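Local coordinates for protein glycosyl hydrolase BlGH5_18 (Bifidobacterium longum subsp. infantis, PDB 7LQX) that probably hydrolyses beta-mannosidic linkages in the core of N-glycans, as a glycosidase of family GH5, subfamily 18, at residues Leu260-Ala265 and Arg402-Thr407; Ala254-Glu259 and Glu391-Leu396. All blocks are in the same frame, centred on the assembly; numbering follows the deposited sequence.

Contact 1 (Leu260-Ala265 and Arg402-Thr407); sequences LSRAFA and RPTLVT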
loop_
_atom_site.group_PDB
_atom_site.type_symbol
_atom_site.label_atom_id
_atom_site.label_comp_id
_atom_site.label_asym_id
_atom_site.label_seq_id
_atom_site.Cartn_x
_atom_site.Cartn_y
_atom_site.Cartn_z
ATOM N N LEU A 260 31.235 4.310 -17.482
ATOM C CA LEU A 260 30.360 3.521 -18.338
ATOM C C LEU A 260 29.247 4.390 -18.897
ATOM O O LEU A 260 28.931 4.320 -20.090
ATOM C CB LEU A 260 29.802 2.342 -17.541
ATOM C CG LEU A 260 28.870 1.397 -18.288
ATOM C CD1 LEU A 260 29.554 0.716 -19.450
ATOM C CD2 LEU A 260 28.333 0.354 -17.310
ATOM N N SER A 261 28.644 5.230 -18.057
ATOM C CA SER A 261 27.548 6.062 -18.534
ATOM C C SER A 261 28.012 7.025 -19.616
ATOM O O SER A 261 27.271 7.295 -20.564
ATOM C CB SER A 261 26.900 6.796 -17.359
ATOM O OG SER A 261 27.662 7.899 -16.890
ATOM N N ARG A 262 29.245 7.519 -19.516
ATOM C CA ARG A 262 29.756 8.450 -20.513
ATOM C C ARG A 262 29.825 7.828 -21.898
ATOM O O ARG A 262 29.751 8.549 -22.901
ATOM C CB ARG A 262 31.140 8.945 -20.108
ATOM C CG ARG A 262 31.147 9.890 -18.920
ATOM C CD ARG A 262 32.575 10.254 -18.589
ATOM N NE ARG A 262 33.180 11.129 -19.595
ATOM C CZ ARG A 262 34.489 11.302 -19.754
ATOM N NH1 ARG A 262 35.351 10.606 -19.032
ATOM N NH2 ARG A 262 34.934 12.166 -20.656
ATOM N N ALA A 263 30.004 6.512 -21.987
ATOM C CA ALA A 263 30.035 5.877 -23.297
ATOM C C ALA A 263 28.767 6.173 -24.083
ATOM O O ALA A 263 28.802 6.265 -25.316
ATOM C CB ALA A 263 30.188 4.366 -23.135
ATOM N N PHE A 264 27.634 6.309 -23.389
ATOM C CA PHE A 264 26.328 6.414 -24.029
ATOM C C PHE A 264 25.792 7.834 -24.111
ATOM O O PHE A 264 24.783 8.050 -24.789
ATOM C CB PHE A 264 25.332 5.478 -23.311
ATOM C CG PHE A 264 25.846 4.079 -23.207
ATOM C CD1 PHE A 264 25.792 3.224 -24.290
ATOM C CD2 PHE A 264 26.468 3.640 -22.049
ATOM C CE1 PHE A 264 26.321 1.954 -24.208
ATOM C CE2 PHE A 264 27.000 2.384 -21.970
ATOM C CZ PHE A 264 26.931 1.540 -23.043
ATOM N N ALA A 265 26.407 8.790 -23.426
ATOM C CA ALA A 265 25.938 10.169 -23.448
ATOM C C ALA A 265 26.340 10.814 -24.765
ATOM O O ALA A 265 27.530 10.877 -25.086
ATOM C CB ALA A 265 26.570 10.939 -22.292
ATOM N N ARG A 402 43.887 5.532 -16.685
ATOM C CA ARG A 402 42.740 6.432 -16.627
ATOM C C ARG A 402 41.707 6.065 -17.692
ATOM O O ARG A 402 41.327 6.898 -18.513
ATOM C CB ARG A 402 43.160 7.886 -16.790
ATOM C CG ARG A 402 43.867 8.499 -15.605
ATOM C CD ARG A 402 44.113 9.995 -15.852
ATOM N NE ARG A 402 42.878 10.753 -16.075
ATOM C CZ ARG A 402 42.027 11.083 -15.105
ATOM N NH1 ARG A 402 42.277 10.718 -13.856
ATOM N NH2 ARG A 402 40.930 11.774 -15.377
ATOM N N PRO A 403 41.243 4.819 -17.714
ATOM C CA PRO A 403 40.346 4.414 -18.794
ATOM C C PRO A 403 38.966 5.034 -18.677
ATOM O O PRO A 403 38.431 5.259 -17.586
ATOM C CB PRO A 403 40.251 2.892 -18.624
ATOM C CG PRO A 403 40.434 2.686 -17.130
ATOM C CD PRO A 403 41.493 3.717 -16.758
ATOM N N THR A 404 38.373 5.259 -19.838
ATOM C CA THR A 404 36.937 5.446 -19.952
ATOM C C THR A 404 36.375 4.283 -20.769
ATOM O O THR A 404 37.062 3.301 -21.045
ATOM C CB THR A 404 36.617 6.833 -20.507
ATOM O OG1 THR A 404 35.206 7.069 -20.429
ATOM C CG2 THR A 404 37.081 6.997 -21.958
ATOM N N LEU A 405 35.104 4.392 -21.124
ATOM C CA LEU A 405 34.444 3.436 -22.000
ATOM C C LEU A 405 33.857 4.198 -23.172
ATOM O O LEU A 405 33.328 5.295 -22.996
ATOM C CB LEU A 405 33.348 2.665 -21.269
ATOM C CG LEU A 405 34.017 1.774 -20.207
ATOM C CD1 LEU A 405 33.679 2.233 -18.794
ATOM C CD2 LEU A 405 33.749 0.290 -20.408
ATOM N N VAL A 406 33.943 3.609 -24.359
ATOM C CA VAL A 406 33.351 4.204 -25.547
ATOM C C VAL A 406 32.580 3.126 -26.295
ATOM O O VAL A 406 32.849 1.930 -26.164
ATOM C CB VAL A 406 34.392 4.857 -26.481
ATOM C CG1 VAL A 406 35.149 5.956 -25.760
ATOM C CG2 VAL A 406 35.341 3.815 -27.044
ATOM N N THR A 407 31.599 3.561 -27.081
ATOM C CA THR A 407 30.922 2.620 -27.950
ATOM C C THR A 407 31.744 2.373 -29.215
ATOM O O THR A 407 32.667 3.122 -29.561
ATOM C CB THR A 407 29.551 3.141 -28.376
ATOM O OG1 THR A 407 29.734 4.248 -29.266
ATOM C CG2 THR A 407 28.719 3.548 -27.166
HETATM O O HOH W 1 31.156 6.540 -26.596
#
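Leu405 and Thr407, from the edge strand of the small C-terminal parallel sheet, face the last turn of helix 248-264 of the GH5 (beta/alpha)8 barrel. The local axes come within 6.3 Å at an angle of 33°, so the strand runs roughly with the helix and turns Thr404, Leu405 and Thr407 to it, with Val406 pointing away. Leu405 reaches back one helical turn: its CD1 sits 3.5 Å from the backbone N of Leu260 and also touches Leu260 CB, while the rest of the Leu260 side chain turns off toward Trp210. Ala263, with a single methyl, faces the strand where the backbones are nearest (Ala263 CA to Val406 CA 4.3 Å). Its CB lies 4.0 Å from Leu405 CB and only 3.3 Å from Leu405 O, a van der Waals contact of methyl with carbonyl.

Thr407 divides its two branches. With OG1 between the backbone N and the carbonyl carbon (chi1 70°) and bonded to Thr410 N, Thr407 CG2 is turned to the helix, 3.3 Å from Ala263 O, and approaches the Phe264 ring obliquely, near CD1 and CE1. At the other end Arg262 and Thr404 cross at about a right angle, unbonded; Arg262 NH1 and Thr404 OG1 instead share Glu259 OE1, by a salt bridge and a hydrogen bond, so one carboxylate oxygen serves both polar ends, and NH1 has a further hydrogen bond to Asn363 OD1. No direct hydrogen bond joins the segments. A single water bridges them, donating to Ala263 O at 2.7 Å and accepting from Thr407 N at 3.1 Å.

Contact 2 (Ala254-Glu259 and Glu391-Leu396); sequences ALYLAE and ERWMRL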
loop_
_atom_site.group_PDB
_atom_site.type_symbol
_atom_site.label_atom_id
_atom_site.label_comp_id
_atom_site.label_asym_id
_atom_site.label_seq_id
_atom_site.Cartn_x
_atom_site.Cartn_y
_atom_site.Cartn_z
ATOM N N ALA A 254 32.102 3.017 -8.246
ATOM C CA ALA A 254 31.355 4.230 -8.569
ATOM C C ALA A 254 31.978 4.949 -9.759
ATOM O O ALA A 254 31.266 5.402 -10.662
ATOM C CB ALA A 254 31.277 5.159 -7.356
ATOM N N LEU A 255 33.310 5.059 -9.774
ATOM C CA LEU A 255 34.000 5.611 -10.933
ATOM C C LEU A 255 33.663 4.831 -12.192
ATOM O O LEU A 255 33.431 5.415 -13.261
ATOM C CB LEU A 255 35.509 5.569 -10.690
ATOM C CG LEU A 255 36.383 5.953 -11.885
ATOM C CD1 LEU A 255 36.083 7.363 -12.366
ATOM C CD2 LEU A 255 37.863 5.815 -11.541
ATOM N N TYR A 256 33.655 3.501 -12.090
ATOM C CA TYR A 256 33.361 2.673 -13.250
ATOM C C TYR A 256 31.989 2.989 -13.822
ATOM O O TYR A 256 31.843 3.168 -15.034
ATOM C CB TYR A 256 33.449 1.194 -12.879
ATOM C CG TYR A 256 32.945 0.292 -13.984
ATOM C CD1 TYR A 256 33.654 0.157 -15.170
ATOM C CD2 TYR A 256 31.752 -0.390 -13.854
ATOM C CE1 TYR A 256 33.201 -0.650 -16.180
ATOM C CE2 TYR A 256 31.287 -1.212 -14.864
ATOM C CZ TYR A 256 32.020 -1.330 -16.032
ATOM O OH TYR A 256 31.579 -2.143 -17.050
ATOM N N LEU A 257 30.960 3.049 -12.976
ATOM C CA LEU A 257 29.632 3.351 -13.490
ATOM C C LEU A 257 29.590 4.735 -14.121
ATOM O O LEU A 257 28.913 4.947 -15.135
ATOM C CB LEU A 257 28.585 3.233 -12.386
ATOM C CG LEU A 257 28.115 1.809 -12.107
ATOM C CD1 LEU A 257 26.973 1.789 -11.092
ATOM C CD2 LEU A 257 27.696 1.080 -13.387
ATOM N N ALA A 258 30.287 5.699 -13.529
ATOM C CA ALA A 258 30.319 7.030 -14.123
ATOM C C ALA A 258 30.923 6.988 -15.525
ATOM O O ALA A 258 30.364 7.551 -16.472
ATOM C CB ALA A 258 31.096 7.990 -13.222
ATOM N N GLU A 259 32.058 6.303 -15.678
ATOM C CA GLU A 259 32.694 6.208 -16.990
ATOM C C GLU A 259 31.854 5.390 -17.960
ATOM O O GLU A 259 31.763 5.725 -19.146
ATOM C CB GLU A 259 34.091 5.604 -16.860
ATOM C CG GLU A 259 35.085 6.486 -16.112
ATOM C CD GLU A 259 35.230 7.873 -16.718
ATOM O OE1 GLU A 259 34.995 8.038 -17.934
ATOM O OE2 GLU A 259 35.583 8.805 -15.976
ATOM N N GLU A 391 35.991 -6.191 -16.313
ATOM C CA GLU A 391 37.342 -6.578 -15.911
ATOM C C GLU A 391 38.420 -5.910 -16.755
ATOM O O GLU A 391 39.481 -5.566 -16.225
ATOM C CB GLU A 391 37.460 -8.099 -15.889
ATOM C CG GLU A 391 36.551 -8.677 -14.808
ATOM C CD GLU A 391 36.781 -10.135 -14.479
ATOM O OE1 GLU A 391 37.414 -10.862 -15.273
ATOM O OE2 GLU A 391 36.302 -10.551 -13.406
ATOM N N ARG A 392 38.183 -5.695 -18.050
ATOM C CA ARG A 392 39.162 -4.955 -18.839
ATOM C C ARG A 392 39.321 -3.532 -18.315
ATOM O O ARG A 392 40.444 -3.024 -18.179
ATOM C CB ARG A 392 38.764 -4.948 -20.311
ATOM C CG ARG A 392 38.901 -6.295 -20.985
ATOM C CD ARG A 392 38.485 -6.210 -22.440
ATOM N NE ARG A 392 38.589 -7.490 -23.132
ATOM C CZ ARG A 392 39.716 -7.972 -23.646
ATOM N NH1 ARG A 392 40.840 -7.275 -23.548
ATOM N NH2 ARG A 392 39.719 -9.139 -24.280
ATOM N N TRP A 393 38.202 -2.859 -18.037
ATOM C CA TRP A 393 38.281 -1.518 -17.472
ATOM C C TRP A 393 39.038 -1.544 -16.147
ATOM O O TRP A 393 39.918 -0.715 -15.899
ATOM C CB TRP A 393 36.883 -0.911 -17.313
ATOM C CG TRP A 393 36.939 0.522 -16.882
ATOM C CD1 TRP A 393 36.917 1.630 -17.692
ATOM C CD2 TRP A 393 37.065 1.013 -15.537
ATOM N NE1 TRP A 393 37.004 2.769 -16.933
ATOM C CE2 TRP A 393 37.106 2.422 -15.610
ATOM C CE3 TRP A 393 37.158 0.395 -14.281
ATOM C CZ2 TRP A 393 37.229 3.222 -14.478
ATOM C CZ3 TRP A 393 37.273 1.190 -13.163
ATOM C CH2 TRP A 393 37.306 2.589 -13.265
HETATM N N MSE A 394 38.715 -2.508 -15.283
HETATM C CA MSE A 394 39.365 -2.603 -13.978
HETATM C C MSE A 394 40.875 -2.786 -14.108
HETATM O O MSE A 394 41.645 -2.239 -13.311
HETATM C CB MSE A 394 38.748 -3.733 -13.135
HETATM C CG MSE A 394 37.336 -3.440 -12.668
HETATM SE SE MSE A 394 37.344 -1.971 -11.406
HETATM C CE MSE A 394 35.443 -1.627 -11.415
ATOM N N ARG A 395 41.307 -3.554 -15.111
ATOM C CA ARG A 395 42.738 -3.777 -15.302
ATOM C C ARG A 395 43.436 -2.490 -15.724
ATOM O O ARG A 395 44.479 -2.126 -15.169
ATOM C CB ARG A 395 42.960 -4.864 -16.349
ATOM C CG ARG A 395 44.368 -5.421 -16.338
ATOM C CD ARG A 395 44.713 -6.105 -17.642
ATOM N NE ARG A 395 45.031 -5.118 -18.674
ATOM C CZ ARG A 395 44.256 -4.824 -19.719
ATOM N NH1 ARG A 395 43.094 -5.442 -19.908
ATOM N NH2 ARG A 395 44.649 -3.901 -20.582
ATOM N N LEU A 396 42.869 -1.788 -16.710
ATOM C CA LEU A 396 43.422 -0.512 -17.141
ATOM C C LEU A 396 43.422 0.506 -16.009
ATOM O O LEU A 396 44.369 1.292 -15.874
ATOM C CB LEU A 396 42.629 0.006 -18.338
ATOM C CG LEU A 396 42.917 -0.738 -19.642
ATOM C CD1 LEU A 396 41.825 -0.426 -20.663
ATOM C CD2 LEU A 396 44.294 -0.389 -20.190
#
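Tyr256 and Trp393 mark the closest backbone approach, their CA atoms 7.7 Å apart, between two helices whose local axes pass at 11.2 Å and 115°, a steep crossing in which side chains rather than backbones fill the interface. Trp393 gives the largest share, 99 of the 234 Å² buried. Its CG stands anti to the backbone N (chi1 -174°), which carries the indole straight out toward helix 248-264. The Tyr256 ring presents an edge to one indole face in an offset edge-to-face pair: Tyr256 CD1 is 3.5 Å from Trp393 CD2, and the planes meet at 61°. Nearer the backbone, Tyr256 CB covers the same face as a CH-pi donor, 4.1 Å from the centroid of the Trp393 six-membered ring. The tyrosine thus grips the indole with both its ring edge and its methylene, while its OH is bonded to Cys383 O.

The Trp393 helix, 388-399, is the connection of a beta-alpha-beta unit: it links the neighbouring parallel strands 365-369 and 403-407, and here its inner surface rests on an outer helix of the (beta/alpha)8 barrel. The rim of the indole is engaged too: Leu255 CD2 meets it in the ring plane, 3.7 Å from Trp393 CH2. Glu259 CB approaches obliquely, 4.1 Å from Trp393 NE1, whose N-H makes a weak hydrogen bond to Pro403 O. A leucine in place of Trp393 would probably leave the Tyr256 edge without an aromatic face and Pro403 O without this donor. Met394, present as selenomethionine, bends back at chi2, and the side chain crosses that of Tyr256 at about a right angle, its CE 3.8 Å from Tyr256 CB.

Overall arrangement
From the N terminus, the chain builds most of the barrel before helix 248-264 supplies the first halves of both contacts, 254-259 and then 260-265. It next adds barrel strands 272-277 and 306-312 and enters the C-terminal sheet at strand 365-369. Helix 388-399 returns to close contact 2 across 131 intervening residues; strand 403-407 follows and closes contact 1 across 136. The segments alternate, so the two loops cross instead of nesting. With centres about 9 Å apart, the contacts form a continuous interface, joined where Leu405 CD1 packs against Trp393 CD1 at 3.5 Å. Together they tie one barrel helix to consecutive helix and strand of the appended sheet.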